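Local coordinates for D-alanyl transferase DltD (Enterococcus faecium TX0133A04, PDB 6PFX), which probably takes part in transferring D-alanine onto lipoteichoic acid during cell wall biogenesis in this Gram-positive bacterium, at residues Val21-Lys30 and Thr119-Asp128; Gln38-Leu48 and Asn66-Thr77. All coordinates share one frame; numbering follows the deposited sequence.

Contact 1 of 2, residues Val21-Lys30 and Thr119-Asp128; sequences VNVLKGDAIK and TYYSELQTYD
The turn Lys-25 to Asp-27, between helices 21-24 and 28-35, meets the helix start formed by Ser-122 to Gln-125 in a polar junction, with a small apolar patch at Tyr-120. It lies against helix 79-89, which touches Gln-125, and near the loop that follows strand 68-71; helix 181-193 touches Leu-124. Ser-122 is the N-cap of helix 123-132. Its OG stands anti to its own backbone nitrogen (chi1 172°), which turns the hydroxyl to Lys-25 O; it donates there at 2.8 Å, in the carbonyl plane and on a lone pair. The same OG accepts from Gln-125 N at 3.1 Å, the capping bond, and is thus fixed by two partners. Gln-125, extended beyond CG, reaches across to the turn, and its NE2 donates to two carbonyls: Leu-24 O at 2.9 Å (N-H...O 145°) and Gly-26 O at 3.1 Å (149°). The amide plane nearly contains Gly-26 O, whereas Leu-24 O is tilted further out of it. Gly-26 O takes a second donor, Lys-30 NZ at 2.9 Å, in its carbonyl plane. That ammonium also forms a salt bridge with Asp-27 OD1 at 3.1 Å and bonds to Ser-88 OG. The methylene chain of Lys-25 runs over the carbonyl oxygens of Thr-119, Tyr-120 and Tyr-121, its CG 3.6 Å from Tyr-120 O. Nearby, Val-21 CG2 and Leu-24 CD1 both approach Tyr-120 CE1; Val-21 crosses the tyrosine at about a right angle, whereas Leu-24 lies alongside it. Three successive carbonyls of the turn, those of Leu-24, Lys-25 and Gly-26, are therefore satisfied by side-chain donors of the helix start, and that of Gly-26 is gripped a second time by Lys-30 NZ.

Contact 2 of 2, residues Gln38-Leu48 and Asn66-Thr77; sequences QYIPFFGSSEL and NYRPFLLGAPGT
Tyr-39 and Phe-70 meet as an offset edge-to-face pair: the edge of Phe-70 is turned toward the face of Tyr-39, with ring centroids 5.9 Å apart and planes at 81°. Arg-68 runs beside the same tyrosine in the same direction, CG set anti to its backbone N (chi1 -179°), which brings CD to 3.4 Å from Tyr-39 CE1. Gln-38 OE1 lies at the edge of the guanidinium and takes a weak bond from Arg-68 NH1 (3.0 Å), while Gln-38 NE2 is hydrogen-bonded to Glu-36 OE1. Helix 9-18 packs against Tyr-39, Arg-68 and Phe-70. Across the sheet, Pro-69 CB sits over the ring of Phe-42, 3.8 Å from its centroid and 27° off the normal, a CH-pi contact, with helix 56-62 touching both residues. These groups lie on the two faces of a pair of parallel strands, 39-43 and the outermost 68-71, joined through helix 56-62 as a beta-alpha-beta crossover. Five backbone bonds link them, from Arg-68 N to Gln-38 O through Leu-72 N to Phe-42 O. Beyond the strands, Gly-73 has no side chain and lets Ser-45 come close, CA to CA 4.1 Å; the N and O of Gly-73 are buried without a partner. The carboxylate of Glu-47 takes both Ser-45 N and Ser-45 OG, bracing the start of the 3-10 segment at Ser-46. Consistent with the SGNH hydrolase clan, Ser-46 is probably the nucleophile of a Ser-His-Asp triad, its OG hydrogen-bonded to His-348 NE2. Ser-46 CB rests 3.9 Å from Pro-75 CG, while a water joins Ser-46 OG to Gly-76 N.

How the contacts relate
From the N terminus the chain passes through helix 21-24 and helix 28-35 into strand 39-43, then by way of helix 56-62 into strand 68-71, where contact 2 closes the shorter loop. Helix 79-89 and strand 97-101 follow before the chain returns in helices 114-120 and 123-132 to meet residues 21-30, closing contact 1. Contact 2 is thus nested inside the loop of contact 1. Their centres lie 15 Å apart, yet they touch: Tyr-120 OH is probably hydrogen-bonded to Pro-75 O at 2.8 Å, and Leu-24 CD1 packs on Ala-74 CB. The peripheral helices of contact 1 are thereby tied to the loop after the edge strand.

Contact 1 of 2, residues Val21-Lys30 and Thr119-Asp128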
loop_
_atom_site.group_PDB
_atom_site.type_symbol
_atom_site.label_atom_id
_atom_site.label_comp_id
_atom_site.label_asym_id
_atom_site.label_seq_id
_atom_site.Cartn_x
_atom_site.Cartn_y
_atom_site.Cartn_z
ATOM N N VAL A 21 -3.302 -14.065 0.651
ATOM C CA VAL A 21 -1.846 -14.075 0.538
ATOM C C VAL A 21 -1.386 -14.830 -0.704
ATOM O O VAL A 21 -0.396 -14.445 -1.338
ATOM C CB VAL A 21 -1.222 -14.623 1.837
ATOM C CG1 VAL A 21 0.271 -14.719 1.698
ATOM C CG2 VAL A 21 -1.590 -13.732 3.005
ATOM N N ASN A 22 -2.106 -15.889 -1.094
ATOM C CA ASN A 22 -1.733 -16.639 -2.289
ATOM C C ASN A 22 -1.950 -15.831 -3.566
ATOM O O ASN A 22 -1.236 -16.036 -4.553
ATOM C CB ASN A 22 -2.535 -17.939 -2.377
ATOM C CG ASN A 22 -2.084 -18.974 -1.372
ATOM O OD1 ASN A 22 -0.903 -19.064 -1.038
ATOM N ND2 ASN A 22 -3.029 -19.765 -0.876
ATOM N N VAL A 23 -2.936 -14.928 -3.575
ATOM C CA VAL A 23 -3.128 -14.037 -4.719
ATOM C C VAL A 23 -2.038 -12.974 -4.744
ATOM O O VAL A 23 -1.417 -12.716 -5.783
ATOM C CB VAL A 23 -4.531 -13.404 -4.662
ATOM C CG1 VAL A 23 -4.661 -12.272 -5.674
ATOM C CG2 VAL A 23 -5.602 -14.454 -4.911
ATOM N N LEU A 24 -1.765 -12.368 -3.584
ATOM C CA LEU A 24 -0.789 -11.287 -3.511
ATOM C C LEU A 24 0.626 -11.769 -3.821
ATOM O O LEU A 24 1.424 -11.007 -4.380
ATOM C CB LEU A 24 -0.841 -10.629 -2.132
ATOM C CG LEU A 24 -2.179 -10.052 -1.666
ATOM C CD1 LEU A 24 -1.949 -9.211 -0.414
ATOM C CD2 LEU A 24 -2.876 -9.244 -2.736
ATOM N N LYS A 25 0.957 -13.017 -3.469
ATOM C CA LYS A 25 2.263 -13.594 -3.763
ATOM C C LYS A 25 2.337 -14.251 -5.134
ATOM O O LYS A 25 3.428 -14.644 -5.561
ATOM C CB LYS A 25 2.610 -14.681 -2.735
ATOM C CG LYS A 25 2.862 -14.169 -1.343
ATOM C CD LYS A 25 3.465 -15.221 -0.406
ATOM C CE LYS A 25 2.643 -16.502 -0.360
ATOM N NZ LYS A 25 3.193 -17.485 0.625
ATOM N N GLY A 26 1.207 -14.409 -5.819
ATOM C CA GLY A 26 1.162 -15.121 -7.075
ATOM C C GLY A 26 1.201 -14.203 -8.284
ATOM O O GLY A 26 1.468 -13.001 -8.190
ATOM N N ASP A 27 0.946 -14.812 -9.449
ATOM C CA ASP A 27 0.930 -14.105 -10.718
ATOM C C ASP A 27 -0.356 -14.324 -11.514
ATOM O O ASP A 27 -0.912 -13.372 -12.065
ATOM C CB ASP A 27 2.106 -14.555 -11.603
ATOM C CG ASP A 27 3.426 -13.949 -11.196
ATOM O OD1 ASP A 27 3.435 -12.871 -10.572
ATOM O OD2 ASP A 27 4.470 -14.552 -11.518
ATOM N N ALA A 28 -0.824 -15.572 -11.608
ATOM C CA ALA A 28 -1.850 -15.912 -12.590
ATOM C C ALA A 28 -3.108 -15.076 -12.396
ATOM O O ALA A 28 -3.647 -14.514 -13.356
ATOM C CB ALA A 28 -2.166 -17.406 -12.514
ATOM N N ILE A 29 -3.581 -14.957 -11.158
ATOM C CA ILE A 29 -4.837 -14.256 -10.912
ATOM C C ILE A 29 -4.645 -12.751 -11.025
ATOM O O ILE A 29 -5.326 -12.077 -11.806
ATOM C CB ILE A 29 -5.437 -14.658 -9.553
ATOM C CG1 ILE A 29 -5.891 -16.121 -9.602
ATOM C CG2 ILE A 29 -6.592 -13.737 -9.199
ATOM C CD1 ILE A 29 -6.380 -16.661 -8.260
ATOM N N LYS A 30 -3.710 -12.200 -10.251
ATOM C CA LYS A 30 -3.566 -10.748 -10.200
ATOM C C LYS A 30 -3.150 -10.175 -11.555
ATOM O O LYS A 30 -3.635 -9.111 -11.952
ATOM C CB LYS A 30 -2.605 -10.347 -9.075
ATOM C CG LYS A 30 -1.120 -10.387 -9.422
ATOM C CD LYS A 30 -0.271 -10.086 -8.185
ATOM C CE LYS A 30 1.096 -9.566 -8.533
ATOM N NZ LYS A 30 1.796 -10.474 -9.486
ATOM N N THR A 119 6.234 -13.021 5.611
ATOM C CA THR A 119 4.881 -13.451 5.274
ATOM C C THR A 119 4.605 -13.328 3.781
ATOM O O THR A 119 3.939 -14.188 3.191
ATOM C CB THR A 119 3.853 -12.634 6.058
ATOM O OG1 THR A 119 4.024 -12.882 7.453
ATOM C CG2 THR A 119 2.436 -13.006 5.641
ATOM N N TYR A 120 5.093 -12.263 3.152
ATOM C CA TYR A 120 4.783 -11.994 1.758
ATOM C C TYR A 120 5.926 -12.296 0.811
ATOM O O TYR A 120 5.733 -12.209 -0.407
ATOM C CB TYR A 120 4.320 -10.544 1.600
ATOM C CG TYR A 120 3.062 -10.292 2.377
ATOM C CD1 TYR A 120 1.824 -10.585 1.821
ATOM C CD2 TYR A 120 3.107 -9.795 3.673
ATOM C CE1 TYR A 120 0.656 -10.370 2.522
ATOM C CE2 TYR A 120 1.937 -9.580 4.392
ATOM C CZ TYR A 120 0.717 -9.873 3.804
ATOM O OH TYR A 120 -0.460 -9.668 4.483
ATOM N N TYR A 121 7.097 -12.671 1.324
ATOM C CA TYR A 121 8.208 -13.009 0.447
ATOM C C TYR A 121 7.778 -14.107 -0.518
ATOM O O TYR A 121 7.301 -15.167 -0.096
ATOM C CB TYR A 121 9.418 -13.480 1.247
ATOM C CG TYR A 121 10.507 -14.032 0.353
ATOM C CD1 TYR A 121 11.144 -13.222 -0.579
ATOM C CD2 TYR A 121 10.887 -15.364 0.430
ATOM C CE1 TYR A 121 12.141 -13.728 -1.408
ATOM C CE2 TYR A 121 11.876 -15.876 -0.395
ATOM C CZ TYR A 121 12.499 -15.052 -1.309
ATOM O OH TYR A 121 13.486 -15.549 -2.133
ATOM N N SER A 122 7.940 -13.841 -1.815
ATOM C CA SER A 122 7.482 -14.721 -2.882
ATOM C C SER A 122 8.685 -15.072 -3.742
ATOM O O SER A 122 9.237 -14.199 -4.425
ATOM C CB SER A 122 6.427 -14.026 -3.739
ATOM O OG SER A 122 6.121 -14.812 -4.868
ATOM N N GLU A 123 9.109 -16.337 -3.699
ATOM C CA GLU A 123 10.158 -16.776 -4.608
ATOM C C GLU A 123 9.730 -16.576 -6.056
ATOM O O GLU A 123 10.548 -16.214 -6.910
ATOM C CB GLU A 123 10.492 -18.249 -4.375
ATOM C CG GLU A 123 11.353 -18.515 -3.153
ATOM C CD GLU A 123 11.595 -20.000 -2.937
ATOM O OE1 GLU A 123 10.621 -20.781 -3.005
ATOM O OE2 GLU A 123 12.760 -20.386 -2.713
ATOM N N LEU A 124 8.450 -16.830 -6.354
ATOM C CA LEU A 124 7.946 -16.683 -7.718
ATOM C C LEU A 124 8.171 -15.264 -8.224
ATOM O O LEU A 124 8.691 -15.056 -9.325
ATOM C CB LEU A 124 6.454 -17.042 -7.773
ATOM C CG LEU A 124 5.715 -16.774 -9.090
ATOM C CD1 LEU A 124 6.316 -17.506 -10.291
ATOM C CD2 LEU A 124 4.218 -17.119 -8.966
ATOM N N GLN A 125 7.792 -14.271 -7.419
ATOM C CA GLN A 125 7.909 -12.885 -7.851
ATOM C C GLN A 125 9.356 -12.427 -7.861
ATOM O O GLN A 125 9.734 -11.603 -8.704
ATOM C CB GLN A 125 7.064 -12.004 -6.935
ATOM C CG GLN A 125 5.579 -12.268 -7.101
ATOM C CD GLN A 125 4.727 -11.461 -6.157
ATOM O OE1 GLN A 125 5.217 -10.877 -5.190
ATOM N NE2 GLN A 125 3.435 -11.419 -6.440
ATOM N N THR A 126 10.173 -12.936 -6.934
ATOM C CA THR A 126 11.598 -12.627 -6.941
ATOM C C THR A 126 12.247 -13.151 -8.215
ATOM O O THR A 126 12.985 -12.425 -8.894
ATOM C CB THR A 126 12.266 -13.222 -5.699
ATOM O OG1 THR A 126 11.638 -12.718 -4.513
ATOM C CG2 THR A 126 13.743 -12.868 -5.664
ATOM N N TYR A 127 11.951 -14.403 -8.576
ATOM C CA TYR A 127 12.503 -14.967 -9.799
ATOM C C TYR A 127 11.941 -14.256 -11.025
ATOM O O TYR A 127 12.661 -14.030 -12.006
ATOM C CB TYR A 127 12.204 -16.465 -9.867
ATOM C CG TYR A 127 12.880 -17.337 -8.829
ATOM C CD1 TYR A 127 13.728 -16.802 -7.870
ATOM C CD2 TYR A 127 12.667 -18.712 -8.822
ATOM C CE1 TYR A 127 14.335 -17.602 -6.937
ATOM C CE2 TYR A 127 13.286 -19.521 -7.895
ATOM C CZ TYR A 127 14.108 -18.957 -6.951
ATOM O OH TYR A 127 14.717 -19.743 -6.009
ATOM N N ASP A 128 10.656 -13.889 -10.985
ATOM C CA ASP A 128 10.092 -13.080 -12.057
ATOM C C ASP A 128 10.980 -11.872 -12.335
ATOM O O ASP A 128 11.291 -11.553 -13.488
ATOM C CB ASP A 128 8.703 -12.562 -11.670
ATOM C CG ASP A 128 7.591 -13.596 -11.826
ATOM O OD1 ASP A 128 7.781 -14.630 -12.498
ATOM O OD2 ASP A 128 6.506 -13.348 -11.257
HETATM O O HOH W 1 2.822 -16.279 3.643
#

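Contact 2 of 2, residues Gln38-Leu48 and Asn66-Thr77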
loop_
_atom_site.group_PDB
_atom_site.type_symbol
_atom_site.label_atom_id
_atom_site.label_comp_id
_atom_site.label_asym_id
_atom_site.label_seq_id
_atom_site.Cartn_x
_atom_site.Cartn_y
_atom_site.Cartn_z
ATOM N N GLN A 38 -11.113 -2.920 -16.354
ATOM C CA GLN A 38 -12.022 -2.596 -15.261
ATOM C C GLN A 38 -11.334 -2.644 -13.905
ATOM O O GLN A 38 -11.789 -1.985 -12.967
ATOM C CB GLN A 38 -13.221 -3.541 -15.254
ATOM C CG GLN A 38 -12.865 -4.984 -14.957
ATOM C CD GLN A 38 -14.083 -5.880 -14.817
ATOM O OE1 GLN A 38 -15.134 -5.452 -14.341
ATOM N NE2 GLN A 38 -13.938 -7.137 -15.221
ATOM N N TYR A 39 -10.268 -3.430 -13.763
ATOM C CA TYR A 39 -9.632 -3.622 -12.463
ATOM C C TYR A 39 -8.536 -2.591 -12.237
ATOM O O TYR A 39 -7.557 -2.530 -12.992
ATOM C CB TYR A 39 -9.089 -5.044 -12.312
ATOM C CG TYR A 39 -10.191 -6.020 -12.043
ATOM C CD1 TYR A 39 -10.861 -6.013 -10.830
ATOM C CD2 TYR A 39 -10.577 -6.934 -13.003
ATOM C CE1 TYR A 39 -11.886 -6.886 -10.585
ATOM C CE2 TYR A 39 -11.594 -7.815 -12.765
ATOM C CZ TYR A 39 -12.253 -7.786 -11.558
ATOM O OH TYR A 39 -13.280 -8.663 -11.311
ATOM N N ILE A 40 -8.700 -1.796 -11.186
ATOM C CA ILE A 40 -7.762 -0.745 -10.812
ATOM C C ILE A 40 -7.050 -1.191 -9.533
ATOM O O ILE A 40 -7.715 -1.438 -8.517
ATOM C CB ILE A 40 -8.477 0.607 -10.610
ATOM C CG1 ILE A 40 -9.120 1.097 -11.919
ATOM C CG2 ILE A 40 -7.511 1.635 -9.987
ATOM C CD1 ILE A 40 -8.156 1.263 -13.114
ATOM N N PRO A 41 -5.722 -1.313 -9.534
ATOM C CA PRO A 41 -5.052 -1.783 -8.310
ATOM C C PRO A 41 -5.094 -0.720 -7.220
ATOM O O PRO A 41 -4.868 0.465 -7.480
ATOM C CB PRO A 41 -3.619 -2.079 -8.774
ATOM C CG PRO A 41 -3.413 -1.142 -9.933
ATOM C CD PRO A 41 -4.760 -1.077 -10.635
ATOM N N PHE A 42 -5.466 -1.154 -6.010
ATOM C CA PHE A 42 -5.413 -0.348 -4.791
ATOM C C PHE A 42 -4.357 -0.986 -3.889
ATOM O O PHE A 42 -4.550 -2.100 -3.383
ATOM C CB PHE A 42 -6.755 -0.336 -4.062
ATOM C CG PHE A 42 -7.772 0.645 -4.600
ATOM C CD1 PHE A 42 -8.204 0.600 -5.918
ATOM C CD2 PHE A 42 -8.332 1.590 -3.746
ATOM C CE1 PHE A 42 -9.161 1.502 -6.386
ATOM C CE2 PHE A 42 -9.289 2.469 -4.190
ATOM C CZ PHE A 42 -9.716 2.429 -5.514
ATOM N N PHE A 43 -3.236 -0.295 -3.720
ATOM C CA PHE A 43 -2.140 -0.741 -2.878
ATOM C C PHE A 43 -2.252 -0.098 -1.506
ATOM O O PHE A 43 -2.686 1.049 -1.365
ATOM C CB PHE A 43 -0.783 -0.361 -3.483
ATOM C CG PHE A 43 -0.472 -1.058 -4.779
ATOM C CD1 PHE A 43 0.110 -2.318 -4.785
ATOM C CD2 PHE A 43 -0.754 -0.454 -5.995
ATOM C CE1 PHE A 43 0.389 -2.959 -5.978
ATOM C CE2 PHE A 43 -0.484 -1.099 -7.181
ATOM C CZ PHE A 43 0.098 -2.344 -7.172
ATOM N N GLY A 44 -1.816 -0.837 -0.495
ATOM C CA GLY A 44 -1.875 -0.325 0.855
ATOM C C GLY A 44 -1.547 -1.383 1.884
ATOM O O GLY A 44 -0.540 -2.082 1.758
ATOM N N SER A 45 -2.375 -1.498 2.917
ATOM C CA SER A 45 -2.185 -2.537 3.928
ATOM C C SER A 45 -3.544 -2.847 4.550
ATOM O O SER A 45 -4.552 -2.831 3.841
ATOM C CB SER A 45 -1.104 -2.157 4.938
ATOM O OG SER A 45 -1.243 -0.839 5.407
ATOM N N SER A 46 -3.596 -3.085 5.866
ATOM C CA SER A 46 -4.796 -3.650 6.480
ATOM C C SER A 46 -6.026 -2.756 6.365
ATOM O O SER A 46 -7.147 -3.257 6.500
ATOM C CB SER A 46 -4.533 -3.976 7.956
ATOM O OG SER A 46 -4.008 -2.852 8.635
ATOM N N GLU A 47 -5.856 -1.456 6.121
ATOM C CA GLU A 47 -7.014 -0.579 6.014
ATOM C C GLU A 47 -7.910 -0.978 4.851
ATOM O O GLU A 47 -9.099 -0.641 4.840
ATOM C CB GLU A 47 -6.575 0.881 5.877
ATOM C CG GLU A 47 -5.906 1.261 4.553
ATOM C CD GLU A 47 -4.487 0.748 4.402
ATOM O OE1 GLU A 47 -3.870 0.264 5.379
ATOM O OE2 GLU A 47 -3.980 0.828 3.275
ATOM N N LEU A 48 -7.370 -1.685 3.864
ATOM C CA LEU A 48 -8.197 -2.046 2.726
ATOM C C LEU A 48 -9.216 -3.127 3.054
ATOM O O LEU A 48 -10.134 -3.349 2.258
ATOM C CB LEU A 48 -7.307 -2.478 1.560
ATOM C CG LEU A 48 -6.517 -1.343 0.896
ATOM C CD1 LEU A 48 -5.476 -1.913 -0.066
ATOM C CD2 LEU A 48 -7.448 -0.398 0.172
ATOM N N ASN A 66 -17.331 2.460 -13.539
ATOM C CA ASN A 66 -16.687 1.745 -14.629
ATOM C C ASN A 66 -15.391 1.043 -14.215
ATOM O O ASN A 66 -14.588 0.677 -15.083
ATOM C CB ASN A 66 -16.408 2.724 -15.772
ATOM C CG ASN A 66 -16.165 2.027 -17.093
ATOM O OD1 ASN A 66 -16.757 0.986 -17.376
ATOM N ND2 ASN A 66 -15.286 2.600 -17.912
ATOM N N TYR A 67 -15.164 0.864 -12.917
ATOM C CA TYR A 67 -14.003 0.144 -12.424
ATOM C C TYR A 67 -14.408 -0.667 -11.200
ATOM O O TYR A 67 -15.426 -0.394 -10.551
ATOM C CB TYR A 67 -12.845 1.092 -12.031
ATOM C CG TYR A 67 -13.201 1.983 -10.870
ATOM C CD1 TYR A 67 -13.871 3.175 -11.070
ATOM C CD2 TYR A 67 -12.890 1.614 -9.567
ATOM C CE1 TYR A 67 -14.221 3.983 -10.015
ATOM C CE2 TYR A 67 -13.242 2.410 -8.511
ATOM C CZ TYR A 67 -13.916 3.593 -8.741
ATOM O OH TYR A 67 -14.280 4.425 -7.702
ATOM N N ARG A 68 -13.565 -1.650 -10.878
ATOM C CA ARG A 68 -13.596 -2.374 -9.613
ATOM C C ARG A 68 -12.213 -2.366 -8.992
ATOM O O ARG A 68 -11.221 -2.733 -9.654
ATOM C CB ARG A 68 -14.063 -3.810 -9.891
ATOM C CG ARG A 68 -14.160 -4.684 -8.665
ATOM C CD ARG A 68 -14.795 -6.055 -8.953
ATOM N NE ARG A 68 -16.215 -5.983 -9.301
ATOM C CZ ARG A 68 -16.696 -6.049 -10.541
ATOM N NH1 ARG A 68 -15.881 -6.183 -11.576
ATOM N NH2 ARG A 68 -18.003 -5.980 -10.744
ATOM N N PRO A 69 -12.068 -1.952 -7.735
ATOM C CA PRO A 69 -10.750 -2.050 -7.098
ATOM C C PRO A 69 -10.291 -3.501 -7.037
ATOM O O PRO A 69 -11.084 -4.417 -6.816
ATOM C CB PRO A 69 -10.971 -1.463 -5.697
ATOM C CG PRO A 69 -12.244 -0.669 -5.811
ATOM C CD PRO A 69 -13.082 -1.355 -6.842
ATOM N N PHE A 70 -8.998 -3.707 -7.250
ATOM C CA PHE A 70 -8.353 -4.985 -6.972
ATOM C C PHE A 70 -7.430 -4.714 -5.782
ATOM O O PHE A 70 -6.465 -3.952 -5.899
ATOM C CB PHE A 70 -7.595 -5.521 -8.180
ATOM C CG PHE A 70 -7.302 -6.977 -8.073
ATOM C CD1 PHE A 70 -6.366 -7.430 -7.163
ATOM C CD2 PHE A 70 -7.982 -7.899 -8.850
ATOM C CE1 PHE A 70 -6.094 -8.790 -7.039
ATOM C CE2 PHE A 70 -7.736 -9.255 -8.719
ATOM C CZ PHE A 70 -6.779 -9.701 -7.821
ATOM N N LEU A 71 -7.763 -5.270 -4.622
ATOM C CA LEU A 71 -7.078 -4.896 -3.391
ATOM C C LEU A 71 -5.777 -5.674 -3.257
ATOM O O LEU A 71 -5.784 -6.908 -3.172
ATOM C CB LEU A 71 -7.983 -5.157 -2.192
ATOM C CG LEU A 71 -9.399 -4.596 -2.290
ATOM C CD1 LEU A 71 -10.171 -4.935 -1.039
ATOM C CD2 LEU A 71 -9.379 -3.087 -2.505
ATOM N N LEU A 72 -4.664 -4.951 -3.196
ATOM C CA LEU A 72 -3.350 -5.574 -3.168
ATOM C C LEU A 72 -2.564 -5.279 -1.900
ATOM O O LEU A 72 -1.425 -5.743 -1.766
ATOM C CB LEU A 72 -2.548 -5.182 -4.415
ATOM C CG LEU A 72 -3.066 -5.772 -5.735
ATOM C CD1 LEU A 72 -2.327 -5.161 -6.911
ATOM C CD2 LEU A 72 -2.941 -7.297 -5.749
ATOM N N GLY A 73 -3.123 -4.562 -0.971
ATOM C CA GLY A 73 -2.552 -4.511 0.354
ATOM C C GLY A 73 -3.165 -5.547 1.292
ATOM O O GLY A 73 -4.266 -6.046 1.052
ATOM N N ALA A 74 -2.434 -5.847 2.364
ATOM C CA ALA A 74 -2.867 -6.781 3.398
ATOM C C ALA A 74 -2.098 -6.451 4.671
ATOM O O ALA A 74 -1.195 -5.607 4.657
ATOM C CB ALA A 74 -2.630 -8.238 2.969
ATOM N N PRO A 75 -2.442 -7.065 5.802
ATOM C CA PRO A 75 -1.744 -6.696 7.045
ATOM C C PRO A 75 -0.252 -6.965 6.931
ATOM O O PRO A 75 0.181 -8.094 6.697
ATOM C CB PRO A 75 -2.415 -7.572 8.110
ATOM C CG PRO A 75 -3.767 -7.824 7.570
ATOM C CD PRO A 75 -3.574 -7.973 6.069
ATOM N N GLY A 76 0.534 -5.905 7.061
ATOM C CA GLY A 76 1.972 -6.013 7.008
ATOM C C GLY A 76 2.600 -5.859 5.639
ATOM O O GLY A 76 3.828 -5.965 5.535
ATOM N N THR A 77 1.817 -5.613 4.586
ATOM C CA THR A 77 2.406 -5.311 3.285
ATOM C C THR A 77 2.885 -3.860 3.292
ATOM O O THR A 77 2.089 -2.945 3.532
ATOM C CB THR A 77 1.439 -5.538 2.122
ATOM O OG1 THR A 77 0.271 -4.725 2.267
ATOM C CG2 THR A 77 1.040 -7.001 2.041
HETATM O O HOH W 2 -1.184 -3.519 8.311
#